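Local coordinates for kinesin-like protein Nod (Drosophila melanogaster, PDB 3DC4), which serves as a nonmotile, microtubule-binding kinesin ATPase required for segregating non-exchange chromosomes in meiosis, seen here as its catalytic motor domain with ADP, at residues Asp148-Asn161 against Ser218-Thr232. Sequence-based numbering, arbitrary orientation.
Sequences DAIQVYASFIEIYN and SRSHAIVTIHVKSKT
One face of the Phe156 ring receives the CG2 methyl of Val224, 3.7 Å from the ring centroid and 5° off its normal, a CH-pi contact; Ala222 CB meets CE1 of the same ring obliquely. Thr225 CG2 lies over one face of the His227 ring, offset toward the rim, while Tyr153 O and Ser155 N lie at its edge in plane. At the edge, His227 NE2 also shares a hydrogen bond with Ser155 OG at 2.8 Å, and ND1 is held by His234, so both ring nitrogens are engaged and the ring's rotation is fixed. Ser155 OG reaches the imidazole because chi1 of 57° sets it between backbone N and carbonyl carbon; a water links it to Ile223 O and to Thr225 OG1, which also bonds Asn238. The Lys229 and Tyr153 side chains cross at about a right angle, Lys229 CD approaching Tyr153 CE1 obliquely at 4.0 Å. On the Phe156 side, Ser220 OG donates to the anti lone pair of Glu158 OE2 at 2.6 Å, and salt bridges to Arg206 and Arg207 also hold this buried carboxylate. Ile159 CD1 meets Ile223 CD1 at 3.7 Å beneath helix 291-295, whereas Val224 and Ile226 pack on helix 127-141. Ten backbone hydrogen bonds, from Gln151-Lys229 to Ile159-His221, join strands 151-160 and 220-229 as a regular antiparallel pair, helices packing on both faces, within the central mixed sheet of the kinesin motor domain, a P-loop NTPase fold.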
ATOM      1  N   ASP A 148      13.463  17.888  17.502  1.00 66.91           N
ATOM      2  CA  ASP A 148      12.120  18.117  18.012  1.00 62.24           C
ATOM      3  C   ASP A 148      11.578  16.761  18.462  1.00 58.00           C
ATOM      4  O   ASP A 148      12.249  15.747  18.288  1.00 58.91           O
ATOM      5  CB  ASP A 148      11.226  18.684  16.912  1.00 63.26           C
ATOM      6  CG  ASP A 148      11.190  17.790  15.692  1.00 64.95           C
ATOM      7  OD1 ASP A 148      10.769  16.607  15.812  1.00 66.10           O
ATOM      8  OD2 ASP A 148      11.604  18.296  14.621  1.00 66.22           O
ATOM      9  N   ALA A 149      10.367  16.733  19.013  1.00 51.80           N
ATOM     10  CA  ALA A 149       9.773  15.478  19.457  1.00 45.47           C
ATOM     11  C   ALA A 149       8.904  14.943  18.332  1.00 42.23           C
ATOM     12  O   ALA A 149       8.357  15.714  17.543  1.00 39.14           O
ATOM     13  CB  ALA A 149       8.925  15.694  20.715  1.00 44.62           C
ATOM     14  N   ILE A 150       8.775  13.622  18.263  1.00 38.64           N
ATOM     15  CA  ILE A 150       7.969  12.989  17.228  1.00 35.35           C
ATOM     16  C   ILE A 150       6.792  12.267  17.858  1.00 32.89           C
ATOM     17  O   ILE A 150       6.922  11.669  18.920  1.00 31.75           O
ATOM     18  CB  ILE A 150       8.796  11.954  16.434  1.00 37.36           C
ATOM     19  CG1 ILE A 150      10.050  12.608  15.852  1.00 38.77           C
ATOM     20  CG2 ILE A 150       7.940  11.345  15.340  1.00 37.12           C
ATOM     21  CD1 ILE A 150       9.769  13.748  14.897  1.00 39.43           C
ATOM     22  N   GLN A 151       5.636  12.343  17.211  1.00 29.66           N
ATOM     23  CA  GLN A 151       4.457  11.644  17.700  1.00 28.88           C
ATOM     24  C   GLN A 151       3.903  10.821  16.554  1.00 25.62           C
ATOM     25  O   GLN A 151       3.930  11.256  15.405  1.00 24.51           O
ATOM     26  CB  GLN A 151       3.406  12.628  18.206  1.00 31.45           C
ATOM     27  CG  GLN A 151       3.867  13.412  19.427  1.00 38.43           C
ATOM     28  CD  GLN A 151       2.741  14.183  20.067  1.00 41.75           C
ATOM     29  OE1 GLN A 151       2.205  15.128  19.481  1.00 46.17           O
ATOM     30  NE2 GLN A 151       2.361  13.778  21.269  1.00 43.08           N
ATOM     31  N   VAL A 152       3.394   9.639  16.878  1.00 23.99           N
ATOM     32  CA  VAL A 152       2.860   8.727  15.875  1.00 21.74           C
ATOM     33  C   VAL A 152       1.351   8.545  15.996  1.00 23.11           C
ATOM     34  O   VAL A 152       0.806   8.474  17.098  1.00 23.53           O
ATOM     35  CB  VAL A 152       3.538   7.345  15.996  1.00 20.26           C
ATOM     36  CG1 VAL A 152       3.179   6.474  14.799  1.00 20.43           C
ATOM     37  CG2 VAL A 152       5.036   7.521  16.112  1.00 20.13           C
ATOM     38  N   TYR A 153       0.680   8.477  14.851  1.00 21.77           N
ATOM     39  CA  TYR A 153      -0.766   8.308  14.818  1.00 20.64           C
ATOM     40  C   TYR A 153      -1.156   7.363  13.695  1.00 21.26           C
ATOM     41  O   TYR A 153      -0.330   7.000  12.857  1.00 19.29           O
ATOM     42  CB  TYR A 153      -1.467   9.651  14.584  1.00 20.80           C
ATOM     43  CG  TYR A 153      -1.092  10.746  15.558  1.00 22.42           C
ATOM     44  CD1 TYR A 153       0.097  11.465  15.411  1.00 23.96           C
ATOM     45  CD2 TYR A 153      -1.925  11.055  16.630  1.00 23.28           C
ATOM     46  CE1 TYR A 153       0.448  12.469  16.312  1.00 24.26           C
ATOM     47  CE2 TYR A 153      -1.585  12.051  17.538  1.00 24.23           C
ATOM     48  CZ  TYR A 153      -0.399  12.754  17.376  1.00 25.07           C
ATOM     49  OH  TYR A 153      -0.059  13.727  18.291  1.00 25.61           O
ATOM     50  N   ALA A 154      -2.422   6.972  13.686  1.00 20.87           N
ATOM     51  CA  ALA A 154      -2.937   6.094  12.649  1.00 21.57           C
ATOM     52  C   ALA A 154      -4.328   6.570  12.252  1.00 22.43           C
ATOM     53  O   ALA A 154      -5.105   7.007  13.099  1.00 22.79           O
ATOM     54  CB  ALA A 154      -3.006   4.655  13.156  1.00 23.48           C
ATOM     55  N   SER A 155      -4.616   6.519  10.955  1.00 20.53           N
ATOM     56  CA  SER A 155      -5.927   6.865  10.433  1.00 21.35           C
ATOM     57  C   SER A 155      -6.368   5.636   9.647  1.00 22.05           C
ATOM     58  O   SER A 155      -5.528   4.871   9.169  1.00 20.74           O
ATOM     59  CB  SER A 155      -5.878   8.116   9.540  1.00 20.53           C
ATOM     60  OG  SER A 155      -4.989   7.996   8.445  1.00 22.92           O
ATOM     61  N   PHE A 156      -7.676   5.416   9.564  1.00 23.19           N
ATOM     62  CA  PHE A 156      -8.224   4.265   8.845  1.00 22.89           C
ATOM     63  C   PHE A 156      -9.374   4.765   7.984  1.00 24.95           C
ATOM     64  O   PHE A 156     -10.447   5.111   8.483  1.00 24.90           O
ATOM     65  CB  PHE A 156      -8.736   3.206   9.834  1.00 24.05           C
ATOM     66  CG  PHE A 156      -8.915   1.823   9.239  1.00 23.02           C
ATOM     67  CD1 PHE A 156      -9.200   1.648   7.886  1.00 24.47           C
ATOM     68  CD2 PHE A 156      -8.835   0.692  10.053  1.00 24.64           C
ATOM     69  CE1 PHE A 156      -9.405   0.370   7.349  1.00 26.79           C
ATOM     70  CE2 PHE A 156      -9.037  -0.589   9.529  1.00 25.72           C
ATOM     71  CZ  PHE A 156      -9.325  -0.748   8.170  1.00 26.53           C
ATOM     72  N   ILE A 157      -9.136   4.804   6.681  1.00 23.69           N
ATOM     73  CA  ILE A 157     -10.130   5.266   5.731  1.00 24.95           C
ATOM     74  C   ILE A 157     -10.559   4.130   4.812  1.00 24.99           C
ATOM     75  O   ILE A 157      -9.745   3.293   4.407  1.00 23.10           O
ATOM     76  CB  ILE A 157      -9.553   6.416   4.879  1.00 25.57           C
ATOM     77  CG1 ILE A 157      -9.309   7.638   5.765  1.00 27.53           C
ATOM     78  CG2 ILE A 157     -10.498   6.760   3.736  1.00 27.90           C
ATOM     79  CD1 ILE A 157      -8.504   8.720   5.095  1.00 29.18           C
ATOM     80  N   GLU A 158     -11.849   4.101   4.499  1.00 25.00           N
ATOM     81  CA  GLU A 158     -12.407   3.097   3.607  1.00 26.51           C
ATOM     82  C   GLU A 158     -13.049   3.821   2.431  1.00 28.29           C
ATOM     83  O   GLU A 158     -13.681   4.859   2.610  1.00 27.07           O
ATOM     84  CB  GLU A 158     -13.463   2.257   4.338  1.00 29.06           C
ATOM     85  CG  GLU A 158     -14.340   1.401   3.422  1.00 31.58           C
ATOM     86  CD  GLU A 158     -15.377   0.592   4.184  1.00 32.02           C
ATOM     87  OE1 GLU A 158     -15.963   1.125   5.148  1.00 34.56           O
ATOM     88  OE2 GLU A 158     -15.617  -0.573   3.809  1.00 32.84           O
ATOM     89  N   ILE A 159     -12.853   3.286   1.230  1.00 29.74           N
ATOM     90  CA  ILE A 159     -13.443   3.862   0.029  1.00 30.99           C
ATOM     91  C   ILE A 159     -14.435   2.840  -0.517  1.00 34.37           C
ATOM     92  O   ILE A 159     -14.041   1.828  -1.096  1.00 33.11           O
ATOM     93  CB  ILE A 159     -12.370   4.178  -1.044  1.00 29.93           C
ATOM     94  CG1 ILE A 159     -11.365   5.189  -0.484  1.00 27.95           C
ATOM     95  CG2 ILE A 159     -13.035   4.733  -2.307  1.00 27.50           C
ATOM     96  CD1 ILE A 159     -10.278   5.597  -1.465  1.00 29.08           C
ATOM     97  N   TYR A 160     -15.721   3.103  -0.291  1.00 36.40           N
ATOM     98  CA  TYR A 160     -16.803   2.234  -0.743  1.00 40.12           C
ATOM     99  C   TYR A 160     -17.532   2.931  -1.885  1.00 40.95           C
ATOM    100  O   TYR A 160     -18.092   4.011  -1.699  1.00 39.72           O
ATOM    101  CB  TYR A 160     -17.782   1.970   0.409  1.00 42.54           C
ATOM    102  CG  TYR A 160     -18.875   0.976   0.084  1.00 45.38           C
ATOM    103  CD1 TYR A 160     -18.564  -0.335  -0.267  1.00 45.92           C
ATOM    104  CD2 TYR A 160     -20.222   1.343   0.129  1.00 46.09           C
ATOM    105  CE1 TYR A 160     -19.563  -1.260  -0.566  1.00 48.01           C
ATOM    106  CE2 TYR A 160     -21.233   0.424  -0.169  1.00 47.19           C
ATOM    107  CZ  TYR A 160     -20.893  -0.874  -0.515  1.00 47.07           C
ATOM    108  OH  TYR A 160     -21.876  -1.792  -0.810  1.00 47.62           O
ATOM    109  N   ASN A 161     -17.518   2.318  -3.066  1.00 42.76           N
ATOM    110  CA  ASN A 161     -18.168   2.894  -4.240  1.00 44.18           C
ATOM    111  C   ASN A 161     -17.760   4.342  -4.471  1.00 44.00           C
ATOM    112  O   ASN A 161     -18.610   5.227  -4.584  1.00 45.24           O
ATOM    113  CB  ASN A 161     -19.689   2.807  -4.106  1.00 46.65           C
ATOM    114  CG  ASN A 161     -20.207   1.395  -4.288  1.00 49.18           C
ATOM    115  OD1 ASN A 161     -20.069   0.804  -5.360  1.00 53.02           O
ATOM    116  ND2 ASN A 161     -20.808   0.844  -3.240  1.00 49.80           N
ATOM    117  N   SER A 218     -19.414  -2.927  -5.861  1.00 53.58           N
ATOM    118  CA  SER A 218     -19.308  -3.849  -4.736  1.00 52.65           C
ATOM    119  C   SER A 218     -17.859  -3.985  -4.284  1.00 50.92           C
ATOM    120  O   SER A 218     -17.405  -5.084  -3.965  1.00 51.34           O
ATOM    121  CB  SER A 218     -19.854  -5.225  -5.126  1.00 53.94           C
ATOM    122  OG  SER A 218     -21.238  -5.163  -5.426  1.00 55.78           O
ATOM    123  N   ARG A 219     -17.139  -2.867  -4.248  1.00 48.57           N
ATOM    124  CA  ARG A 219     -15.735  -2.876  -3.844  1.00 45.39           C
ATOM    125  C   ARG A 219     -15.456  -1.983  -2.637  1.00 42.48           C
ATOM    126  O   ARG A 219     -15.983  -0.874  -2.534  1.00 42.24           O
ATOM    127  CB  ARG A 219     -14.849  -2.444  -5.019  1.00 47.28           C
ATOM    128  CG  ARG A 219     -14.878  -3.390  -6.218  1.00 48.96           C
ATOM    129  CD  ARG A 219     -14.290  -4.753  -5.861  1.00 50.16           C
ATOM    130  NE  ARG A 219     -14.352  -5.698  -6.975  1.00 52.30           N
ATOM    131  CZ  ARG A 219     -15.478  -6.205  -7.469  1.00 52.77           C
ATOM    132  NH1 ARG A 219     -15.433  -7.057  -8.486  1.00 51.98           N
ATOM    133  NH2 ARG A 219     -16.649  -5.865  -6.943  1.00 52.31           N
ATOM    134  N   SER A 220     -14.612  -2.476  -1.734  1.00 38.20           N
ATOM    135  CA  SER A 220     -14.241  -1.741  -0.528  1.00 34.47           C
ATOM    136  C   SER A 220     -12.725  -1.701  -0.342  1.00 31.20           C
ATOM    137  O   SER A 220     -12.109  -2.720  -0.048  1.00 30.82           O
ATOM    138  CB  SER A 220     -14.889  -2.392   0.696  1.00 34.63           C
ATOM    139  OG  SER A 220     -14.419  -1.804   1.896  1.00 29.62           O
ATOM    140  N   HIS A 221     -12.134  -0.521  -0.507  1.00 28.58           N
ATOM    141  CA  HIS A 221     -10.690  -0.349  -0.356  1.00 26.98           C
ATOM    142  C   HIS A 221     -10.371   0.165   1.036  1.00 25.36           C
ATOM    143  O   HIS A 221     -11.155   0.913   1.622  1.00 23.53           O
ATOM    144  CB  HIS A 221     -10.165   0.648  -1.388  1.00 28.60           C
ATOM    145  CG  HIS A 221     -10.662   0.389  -2.773  1.00 30.96           C
ATOM    146  ND1 HIS A 221     -10.283  -0.714  -3.505  1.00 31.59           N
ATOM    147  CD2 HIS A 221     -11.540   1.072  -3.542  1.00 32.94           C
ATOM    148  CE1 HIS A 221     -10.908  -0.700  -4.670  1.00 32.04           C
ATOM    149  NE2 HIS A 221     -11.677   0.373  -4.717  1.00 33.18           N
ATOM    150  N   ALA A 222      -9.226  -0.243   1.572  1.00 22.74           N
ATOM    151  CA  ALA A 222      -8.818   0.209   2.897  1.00 21.41           C
ATOM    152  C   ALA A 222      -7.486   0.925   2.835  1.00 21.84           C
ATOM    153  O   ALA A 222      -6.577   0.515   2.112  1.00 18.61           O
ATOM    154  CB  ALA A 222      -8.738  -0.963   3.852  1.00 20.31           C
ATOM    155  N   ILE A 223      -7.385   2.003   3.604  1.00 20.33           N
ATOM    156  CA  ILE A 223      -6.169   2.791   3.656  1.00 20.56           C
ATOM    157  C   ILE A 223      -5.833   3.106   5.106  1.00 21.59           C
ATOM    158  O   ILE A 223      -6.466   3.965   5.730  1.00 22.83           O
ATOM    159  CB  ILE A 223      -6.336   4.111   2.888  1.00 21.26           C
ATOM    160  CG1 ILE A 223      -6.693   3.801   1.427  1.00 23.44           C
ATOM    161  CG2 ILE A 223      -5.051   4.931   2.970  1.00 21.42           C
ATOM    162  CD1 ILE A 223      -7.297   4.968   0.660  1.00 27.47           C
ATOM    163  N   VAL A 224      -4.867   2.386   5.657  1.00 19.23           N
ATOM    164  CA  VAL A 224      -4.443   2.632   7.027  1.00 19.31           C
ATOM    165  C   VAL A 224      -3.144   3.407   6.899  1.00 18.69           C
ATOM    166  O   VAL A 224      -2.194   2.963   6.250  1.00 19.16           O
ATOM    167  CB  VAL A 224      -4.205   1.323   7.805  1.00 21.19           C
ATOM    168  CG1 VAL A 224      -3.679   1.635   9.192  1.00 19.64           C
ATOM    169  CG2 VAL A 224      -5.503   0.546   7.910  1.00 22.84           C
ATOM    170  N   THR A 225      -3.115   4.582   7.502  1.00 16.73           N
ATOM    171  CA  THR A 225      -1.942   5.426   7.425  1.00 17.17           C
ATOM    172  C   THR A 225      -1.281   5.662   8.764  1.00 19.49           C
ATOM    173  O   THR A 225      -1.934   6.036   9.741  1.00 20.02           O
ATOM    174  CB  THR A 225      -2.295   6.791   6.811  1.00 17.54           C
ATOM    175  OG1 THR A 225      -2.727   6.598   5.462  1.00 21.80           O
ATOM    176  CG2 THR A 225      -1.093   7.725   6.830  1.00 15.83           C
ATOM    177  N   ILE A 226       0.024   5.415   8.790  1.00 18.21           N
ATOM    178  CA  ILE A 226       0.824   5.653   9.974  1.00 18.40           C
ATOM    179  C   ILE A 226       1.374   7.057   9.762  1.00 19.94           C
ATOM    180  O   ILE A 226       2.099   7.308   8.796  1.00 19.45           O
ATOM    181  CB  ILE A 226       1.984   4.647  10.078  1.00 18.04           C
ATOM    182  CG1 ILE A 226       1.426   3.256  10.382  1.00 17.85           C
ATOM    183  CG2 ILE A 226       2.969   5.087  11.155  1.00 19.23           C
ATOM    184  CD1 ILE A 226       2.496   2.171  10.518  1.00 19.49           C
ATOM    185  N   HIS A 227       0.996   7.970  10.652  1.00 18.36           N
ATOM    186  CA  HIS A 227       1.429   9.360  10.575  1.00 19.19           C
ATOM    187  C   HIS A 227       2.559   9.640  11.553  1.00 19.96           C
ATOM    188  O   HIS A 227       2.491   9.269  12.726  1.00 20.35           O
ATOM    189  CB  HIS A 227       0.268  10.302  10.912  1.00 19.43           C
ATOM    190  CG  HIS A 227      -0.918  10.171  10.006  1.00 19.85           C
ATOM    191  ND1 HIS A 227      -1.159  11.046   8.968  1.00 20.61           N
ATOM    192  CD2 HIS A 227      -1.938   9.280   9.993  1.00 19.58           C
ATOM    193  CE1 HIS A 227      -2.280  10.701   8.356  1.00 21.63           C
ATOM    194  NE2 HIS A 227      -2.773   9.633   8.958  1.00 20.33           N
ATOM    195  N   VAL A 228       3.597  10.295  11.049  1.00 20.18           N
ATOM    196  CA  VAL A 228       4.758  10.682  11.837  1.00 20.71           C
ATOM    197  C   VAL A 228       4.694  12.205  11.852  1.00 21.49           C
ATOM    198  O   VAL A 228       4.895  12.855  10.822  1.00 20.16           O
ATOM    199  CB  VAL A 228       6.060  10.202  11.157  1.00 21.21           C
ATOM    200  CG1 VAL A 228       7.276  10.733  11.897  1.00 20.84           C
ATOM    201  CG2 VAL A 228       6.091   8.674  11.141  1.00 22.17           C
ATOM    202  N   LYS A 229       4.391  12.765  13.022  1.00 21.12           N
ATOM    203  CA  LYS A 229       4.243  14.208  13.172  1.00 21.57           C
ATOM    204  C   LYS A 229       5.200  14.883  14.143  1.00 22.72           C
ATOM    205  O   LYS A 229       5.458  14.378  15.234  1.00 19.87           O
ATOM    206  CB  LYS A 229       2.809  14.534  13.609  1.00 24.58           C
ATOM    207  CG  LYS A 229       1.727  14.251  12.576  1.00 26.69           C
ATOM    208  CD  LYS A 229       0.385  14.804  13.052  1.00 26.37           C
ATOM    209  CE  LYS A 229      -0.668  14.776  11.952  1.00 26.30           C
ATOM    210  NZ  LYS A 229      -1.959  15.327  12.445  1.00 27.30           N
ATOM    211  N   SER A 230       5.718  16.034  13.726  1.00 22.39           N
ATOM    212  CA  SER A 230       6.608  16.845  14.550  1.00 25.51           C
ATOM    213  C   SER A 230       6.064  18.255  14.401  1.00 25.84           C
ATOM    214  O   SER A 230       5.172  18.496  13.586  1.00 24.38           O
ATOM    215  CB  SER A 230       8.050  16.809  14.039  1.00 24.76           C
ATOM    216  OG  SER A 230       8.234  17.726  12.974  1.00 31.05           O
ATOM    217  N   LYS A 231       6.616  19.185  15.169  1.00 26.87           N
ATOM    218  CA  LYS A 231       6.175  20.570  15.131  1.00 27.18           C
ATOM    219  C   LYS A 231       6.272  21.171  13.732  1.00 26.16           C
ATOM    220  O   LYS A 231       5.466  22.020  13.361  1.00 24.90           O
ATOM    221  CB  LYS A 231       7.013  21.406  16.102  1.00 30.28           C
ATOM    222  CG  LYS A 231       6.515  22.821  16.297  1.00 34.31           C
ATOM    223  CD  LYS A 231       7.301  23.545  17.389  1.00 35.96           C
ATOM    224  CE  LYS A 231       8.776  23.640  17.042  1.00 36.39           C
ATOM    225  NZ  LYS A 231       9.526  24.399  18.069  1.00 40.66           N
ATOM    226  N   THR A 232       7.243  20.720  12.948  1.00 26.58           N
ATOM    227  CA  THR A 232       7.434  21.268  11.611  1.00 29.60           C
ATOM    228  C   THR A 232       7.291  20.267  10.470  1.00 30.05           C
ATOM    229  O   THR A 232       7.299  20.658   9.304  1.00 30.98           O
ATOM    230  CB  THR A 232       8.821  21.897  11.482  1.00 30.92           C
ATOM    231  OG1 THR A 232       9.798  20.854  11.433  1.00 34.14           O
ATOM    232  CG2 THR A 232       9.117  22.793  12.682  1.00 31.78           C
TER
HETATM  233  O   HOH W   1      11.849  20.198  12.943  1.00 54.36           O
HETATM  234  O   HOH W   2       3.889  15.872  17.523  1.00 36.78           O
HETATM  235  O   HOH W   3      -5.615   6.659   6.169  1.00 26.27           O